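Local coordinates for protein N-alpha-acetyltransferase 35, NatC auxiliary subunit (Saccharomyces cerevisiae, PDB 6YGA) that serves as the auxiliary subunit of the NatC N-terminal acetyltransferase, which acetylates the N-terminal methionine of the L-A virus Gag protein, at residues F346-D351 / M394-Y399; D350-T353 / S359-Q362. One frame throughout, in Å; residues are numbered along the deposited sequence.

Interaction 1 of 2, residues F346-D351 / M394-Y399; sequences FFIRDD and MLLEWY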
loop_
_atom_site.group_PDB
_atom_site.type_symbol
_atom_site.label_atom_id
_atom_site.label_comp_id
_atom_site.label_asym_id
_atom_site.label_seq_id
_atom_site.Cartn_x
_atom_site.Cartn_y
_atom_site.Cartn_z
ATOM N N PHE B 346 5.542 13.594 14.494
ATOM C CA PHE B 346 5.255 14.012 15.860
ATOM C C PHE B 346 6.100 13.248 16.871
ATOM O O PHE B 346 6.453 13.795 17.922
ATOM C CB PHE B 346 3.765 13.811 16.148
ATOM C CG PHE B 346 3.321 14.323 17.488
ATOM C CD1 PHE B 346 2.961 15.648 17.648
ATOM C CD2 PHE B 346 3.241 13.474 18.580
ATOM C CE1 PHE B 346 2.545 16.126 18.874
ATOM C CE2 PHE B 346 2.825 13.945 19.810
ATOM C CZ PHE B 346 2.477 15.274 19.956
ATOM N N PHE B 347 6.435 11.995 16.566
ATOM C CA PHE B 347 7.200 11.157 17.484
ATOM C C PHE B 347 8.695 11.446 17.386
ATOM O O PHE B 347 9.380 11.539 18.410
ATOM C CB PHE B 347 6.906 9.684 17.188
ATOM C CG PHE B 347 7.429 8.730 18.220
ATOM C CD1 PHE B 347 6.877 8.686 19.489
ATOM C CD2 PHE B 347 8.454 7.850 17.909
ATOM C CE1 PHE B 347 7.355 7.796 20.438
ATOM C CE2 PHE B 347 8.932 6.960 18.850
ATOM C CZ PHE B 347 8.382 6.933 20.116
ATOM N N ILE B 348 9.208 11.594 16.168
ATOM C CA ILE B 348 10.612 11.892 15.908
ATOM C C ILE B 348 10.669 13.324 15.397
ATOM O O ILE B 348 10.249 13.601 14.266
ATOM C CB ILE B 348 11.218 10.911 14.898
ATOM C CG1 ILE B 348 10.974 9.472 15.358
ATOM C CG2 ILE B 348 12.699 11.180 14.702
ATOM C CD1 ILE B 348 11.437 8.425 14.371
ATOM N N ARG B 349 11.198 14.231 16.215
ATOM C CA ARG B 349 10.967 15.656 16.044
ATOM C C ARG B 349 12.171 16.361 15.412
ATOM O O ARG B 349 13.175 15.744 15.049
ATOM C CB ARG B 349 10.593 16.281 17.388
ATOM C CG ARG B 349 9.287 15.741 17.943
ATOM C CD ARG B 349 8.829 16.488 19.178
ATOM N NE ARG B 349 7.516 16.015 19.601
ATOM C CZ ARG B 349 6.867 16.447 20.677
ATOM N NH1 ARG B 349 7.403 17.374 21.460
ATOM N NH2 ARG B 349 5.674 15.947 20.969
ATOM N N ASP B 350 12.053 17.688 15.287
ATOM C CA ASP B 350 13.021 18.465 14.516
ATOM C C ASP B 350 14.401 18.450 15.157
ATOM O O ASP B 350 15.414 18.314 14.460
ATOM C CB ASP B 350 12.533 19.905 14.361
ATOM C CG ASP B 350 11.372 20.028 13.402
ATOM O OD1 ASP B 350 11.317 19.249 12.429
ATOM O OD2 ASP B 350 10.515 20.910 13.622
ATOM N N ASP B 351 14.467 18.600 16.480
ATOM C CA ASP B 351 15.737 18.695 17.190
ATOM C C ASP B 351 16.399 17.341 17.416
ATOM O O ASP B 351 17.196 17.210 18.354
ATOM C CB ASP B 351 15.535 19.413 18.526
ATOM C CG ASP B 351 14.431 18.796 19.359
ATOM O OD1 ASP B 351 13.607 18.049 18.795
ATOM O OD2 ASP B 351 14.384 19.066 20.578
HETATM N N MSE B 394 17.804 1.680 14.005
HETATM C CA MSE B 394 17.012 0.501 13.676
HETATM C C MSE B 394 15.685 0.522 14.426
HETATM O O MSE B 394 14.637 0.168 13.882
HETATM C CB MSE B 394 17.788 -0.774 14.013
HETATM C CG MSE B 394 17.332 -2.004 13.250
HETATM SE SE MSE B 394 17.663 -1.825 11.340
HETATM C CE MSE B 394 15.884 -2.287 10.699
ATOM N N LEU B 395 15.744 0.945 15.691
ATOM C CA LEU B 395 14.540 0.985 16.512
ATOM C C LEU B 395 13.584 2.067 16.031
ATOM O O LEU B 395 12.364 1.862 16.015
ATOM C CB LEU B 395 14.917 1.201 17.978
ATOM C CG LEU B 395 13.773 1.309 18.985
ATOM C CD1 LEU B 395 12.943 0.030 19.007
ATOM C CD2 LEU B 395 14.322 1.621 20.369
ATOM N N LEU B 396 14.115 3.224 15.629
ATOM C CA LEU B 396 13.257 4.283 15.111
ATOM C C LEU B 396 12.563 3.853 13.823
ATOM O O LEU B 396 11.386 4.168 13.611
ATOM C CB LEU B 396 14.068 5.557 14.887
ATOM C CG LEU B 396 14.610 6.241 16.143
ATOM C CD1 LEU B 396 15.153 7.616 15.793
ATOM C CD2 LEU B 396 13.538 6.342 17.220
ATOM N N GLU B 397 13.273 3.135 12.947
ATOM C CA GLU B 397 12.633 2.610 11.744
ATOM C C GLU B 397 11.542 1.606 12.087
ATOM O O GLU B 397 10.537 1.514 11.373
ATOM C CB GLU B 397 13.670 1.974 10.818
ATOM C CG GLU B 397 14.587 2.979 10.137
ATOM C CD GLU B 397 15.677 2.320 9.317
ATOM O OE1 GLU B 397 15.672 1.076 9.200
ATOM O OE2 GLU B 397 16.541 3.049 8.788
ATOM N N TRP B 398 11.716 0.853 13.175
ATOM C CA TRP B 398 10.671 -0.068 13.610
ATOM C C TRP B 398 9.403 0.686 13.993
ATOM O O TRP B 398 8.293 0.260 13.654
ATOM C CB TRP B 398 11.175 -0.922 14.777
ATOM C CG TRP B 398 10.145 -1.867 15.315
ATOM C CD1 TRP B 398 9.936 -3.161 14.930
ATOM C CD2 TRP B 398 9.174 -1.589 16.331
ATOM N NE1 TRP B 398 8.897 -3.706 15.646
ATOM C CE2 TRP B 398 8.412 -2.762 16.512
ATOM C CE3 TRP B 398 8.877 -0.465 17.107
ATOM C CZ2 TRP B 398 7.370 -2.840 17.438
ATOM C CZ3 TRP B 398 7.842 -0.545 18.026
ATOM C CH2 TRP B 398 7.102 -1.723 18.182
ATOM N N TYR B 399 9.546 1.811 14.698
ATOM C CA TYR B 399 8.380 2.612 15.063
ATOM C C TYR B 399 7.699 3.179 13.826
ATOM O O TYR B 399 6.467 3.174 13.720
ATOM C CB TYR B 399 8.787 3.743 16.007
ATOM C CG TYR B 399 8.870 3.352 17.465
ATOM C CD1 TYR B 399 7.752 3.421 18.287
ATOM C CD2 TYR B 399 10.069 2.926 18.022
ATOM C CE1 TYR B 399 7.820 3.068 19.619
ATOM C CE2 TYR B 399 10.149 2.570 19.356
ATOM C CZ TYR B 399 9.020 2.643 20.149
ATOM O OH TYR B 399 9.084 2.293 21.478
#

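Interaction 2 of 2, residues D350-T353 / S359-Q362; sequences DDRT and SYTQ. With EDO (1,2-ethanediol), chain C.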
loop_
_atom_site.group_PDB
_atom_site.type_symbol
_atom_site.label_atom_id
_atom_site.label_comp_id
_atom_site.label_asym_id
_atom_site.label_seq_id
_atom_site.Cartn_x
_atom_site.Cartn_y
_atom_site.Cartn_z
ATOM N N ASP B 350 12.053 17.688 15.287
ATOM C CA ASP B 350 13.021 18.465 14.516
ATOM C C ASP B 350 14.401 18.450 15.157
ATOM O O ASP B 350 15.414 18.314 14.460
ATOM C CB ASP B 350 12.533 19.905 14.361
ATOM C CG ASP B 350 11.372 20.028 13.402
ATOM O OD1 ASP B 350 11.317 19.249 12.429
ATOM O OD2 ASP B 350 10.515 20.910 13.622
ATOM N N ASP B 351 14.467 18.600 16.480
ATOM C CA ASP B 351 15.737 18.695 17.190
ATOM C C ASP B 351 16.399 17.341 17.416
ATOM O O ASP B 351 17.196 17.210 18.354
ATOM C CB ASP B 351 15.535 19.413 18.526
ATOM C CG ASP B 351 14.431 18.796 19.359
ATOM O OD1 ASP B 351 13.607 18.049 18.795
ATOM O OD2 ASP B 351 14.384 19.066 20.578
ATOM N N ARG B 352 16.094 16.351 16.578
ATOM C CA ARG B 352 16.670 15.012 16.688
ATOM C C ARG B 352 16.428 14.421 18.075
ATOM O O ARG B 352 17.322 13.841 18.695
ATOM C CB ARG B 352 18.161 15.022 16.344
ATOM C CG ARG B 352 18.463 15.477 14.925
ATOM C CD ARG B 352 19.908 15.204 14.534
ATOM N NE ARG B 352 20.139 13.800 14.204
ATOM C CZ ARG B 352 20.683 12.909 15.030
ATOM N NH1 ARG B 352 21.061 13.271 16.249
ATOM N NH2 ARG B 352 20.854 11.655 14.633
ATOM N N THR B 353 15.205 14.589 18.573
ATOM C CA THR B 353 14.777 14.006 19.834
ATOM C C THR B 353 13.512 13.190 19.611
ATOM O O THR B 353 12.798 13.368 18.620
ATOM C CB THR B 353 14.510 15.077 20.904
ATOM O OG1 THR B 353 13.358 15.847 20.537
ATOM C CG2 THR B 353 15.708 16.004 21.058
ATOM N N SER B 359 17.046 11.765 23.584
ATOM C CA SER B 359 17.786 11.616 22.345
ATOM C C SER B 359 17.539 10.218 21.778
ATOM O O SER B 359 16.846 9.389 22.377
ATOM C CB SER B 359 19.271 11.883 22.585
ATOM O OG SER B 359 19.833 10.916 23.453
ATOM N N TYR B 360 18.110 9.941 20.603
ATOM C CA TYR B 360 17.864 8.645 19.977
ATOM C C TYR B 360 18.492 7.516 20.786
ATOM O O TYR B 360 17.869 6.465 20.985
ATOM C CB TYR B 360 18.388 8.626 18.541
ATOM C CG TYR B 360 17.673 9.566 17.590
ATOM C CD1 TYR B 360 16.526 10.248 17.982
ATOM C CD2 TYR B 360 18.143 9.768 16.299
ATOM C CE1 TYR B 360 15.876 11.109 17.119
ATOM C CE2 TYR B 360 17.498 10.627 15.429
ATOM C CZ TYR B 360 16.364 11.295 15.845
ATOM O OH TYR B 360 15.719 12.150 14.984
ATOM N N THR B 361 19.720 7.717 21.271
ATOM C CA THR B 361 20.387 6.664 22.032
ATOM C C THR B 361 19.770 6.504 23.417
ATOM O O THR B 361 19.622 5.379 23.907
ATOM C CB THR B 361 21.888 6.946 22.130
ATOM O OG1 THR B 361 22.110 8.169 22.844
ATOM C CG2 THR B 361 22.497 7.054 20.739
ATOM N N GLN B 362 19.396 7.613 24.063
ATOM C CA GLN B 362 18.703 7.515 25.345
ATOM C C GLN B 362 17.402 6.737 25.206
ATOM O O GLN B 362 17.069 5.907 26.059
ATOM C CB GLN B 362 18.427 8.910 25.906
ATOM C CG GLN B 362 19.654 9.646 26.401
ATOM C CD GLN B 362 19.324 11.043 26.879
ATOM O OE1 GLN B 362 18.195 11.514 26.727
ATOM N NE2 GLN B 362 20.308 11.717 27.463
HETATM C C1 EDO C . 18.156 4.545 29.568
HETATM O O1 EDO C . 17.949 5.942 29.320
HETATM C C2 EDO C . 18.941 4.332 30.856
HETATM O O2 EDO C . 19.436 2.989 30.875
#

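Interaction 1 of 2, residues F346-D351 / M394-Y399
Tyr-399 and Phe-347 meet in an offset stack, their ring centroids 5.0 Å apart and their planes inclined by 30°. From its CB the tyrosine leads to CG, which lies 3.9 Å from Phe-347 CE2. The next atom on that side, Tyr-399 CD1, makes the closest approach, 3.8 Å to the same CE2, and further out Tyr-399 CE1 lies 3.9 Å from Phe-347 CZ. Phe-347 CE2 thus sits over one face of the tyrosine ring, displaced toward the tyrosine's rim. The opposite face carries Trp-398 CZ3, roughly over the ring centre, while Leu-395 CG meets an edge in plane. At the tip, Tyr-399 OH is hydrogen-bonded to His-367 NE2 and Thr-322 OG1, so the polar end of this buried side chain has partners on two other helices. Phe-347 reaches this ring because its chi1 of -169° sets CG opposite the backbone N, with the ring beside the carbonyl carbon.

One residue on, where the chain leaves helical geometry, Ile-348 extends its CD1 to Leu-396. Ile-348 CD1 lies 3.9 Å from Leu-396 CB and 4.1 Å from both Leu-396 CD1 and Leu-396 CD2, a purely apolar contact. Behind it, the Arg-349 side chain folds back so that NE donates to Phe-346 O at 3.0 Å in a nearly straight bond, tying the exit of the helix to its last turn.

The contact packs the C-terminal end of helix 337-347 against helix 386-402 in the TPR-like region, with helix 319-328 touching both aromatic rings and helix 360-372 lying alongside Ile-348, Leu-395 and Leu-396.

Interaction 2 of 2, residues D350-T353 / S359-Q362
Arg-352 and Tyr-360 cross at about a right angle, the guanidinium plane of the arginine standing 55° from the phenol ring. Tyr-360 CE2 lies over one face of the guanidinium, toward its rim and 3.6 Å from Arg-352 NH2. A bend at chi3 (77°) brings the guanidinium round beside the CD2-CE2 side of the tyrosine ring instead of letting the chain run straight outward. The far end of the ring meets the arginine's main chain: Tyr-360 OH comes within 3.5 Å of Arg-352 CA, and Tyr-360 CE1 is equally close to Arg-352 O. The tyrosine therefore lies against both the backbone and the folded side chain of one residue, by packing alone, for no hydrogen bond joins the two segments.

Tyr-360 opens helix 360-372, and the residue before it, Ser-359, is the N-cap. Together with Gln-362 it forms a capping box, in which Ser-359 OG accepts from Gln-362 N and Gln-362 OE1 accepts from Ser-359 N; both bonds are long and weak.

The loop that follows helix 337-347 has a brace of its own. Thr-353 OG1 donates to Asp-351 OD1 at 2.8 Å, approaching from above the carboxylate plane, while Arg-352 between them adopts left-handed backbone angles. On the helix side, Gln-362 O receives a weak hydrogen bond from a 1,2-ethanediol molecule, probably left from crystallisation.

Interaction 1 is buried and interaction 2 lies at the surface, yet their centres are only about 8 Å apart. Both draw on the end of helix 337-347 and the chain just after it; their ranges overlap at Asp-350 and Asp-351, which make no contact across either one. From there interaction 1 reaches across to helix 386-402, whereas interaction 2 closes locally on the start of helix 360-372. Tyr-360 joins them physically: its ring packs on Leu-396, with Tyr-360 CG 3.7 Å from Leu-396 CD1, and its outer end touches Ile-348. Chemistry follows depth, from aromatic stacking and aliphatic packing inside to a guanidinium whose face meets the side of a phenol ring and polar helix capping outside.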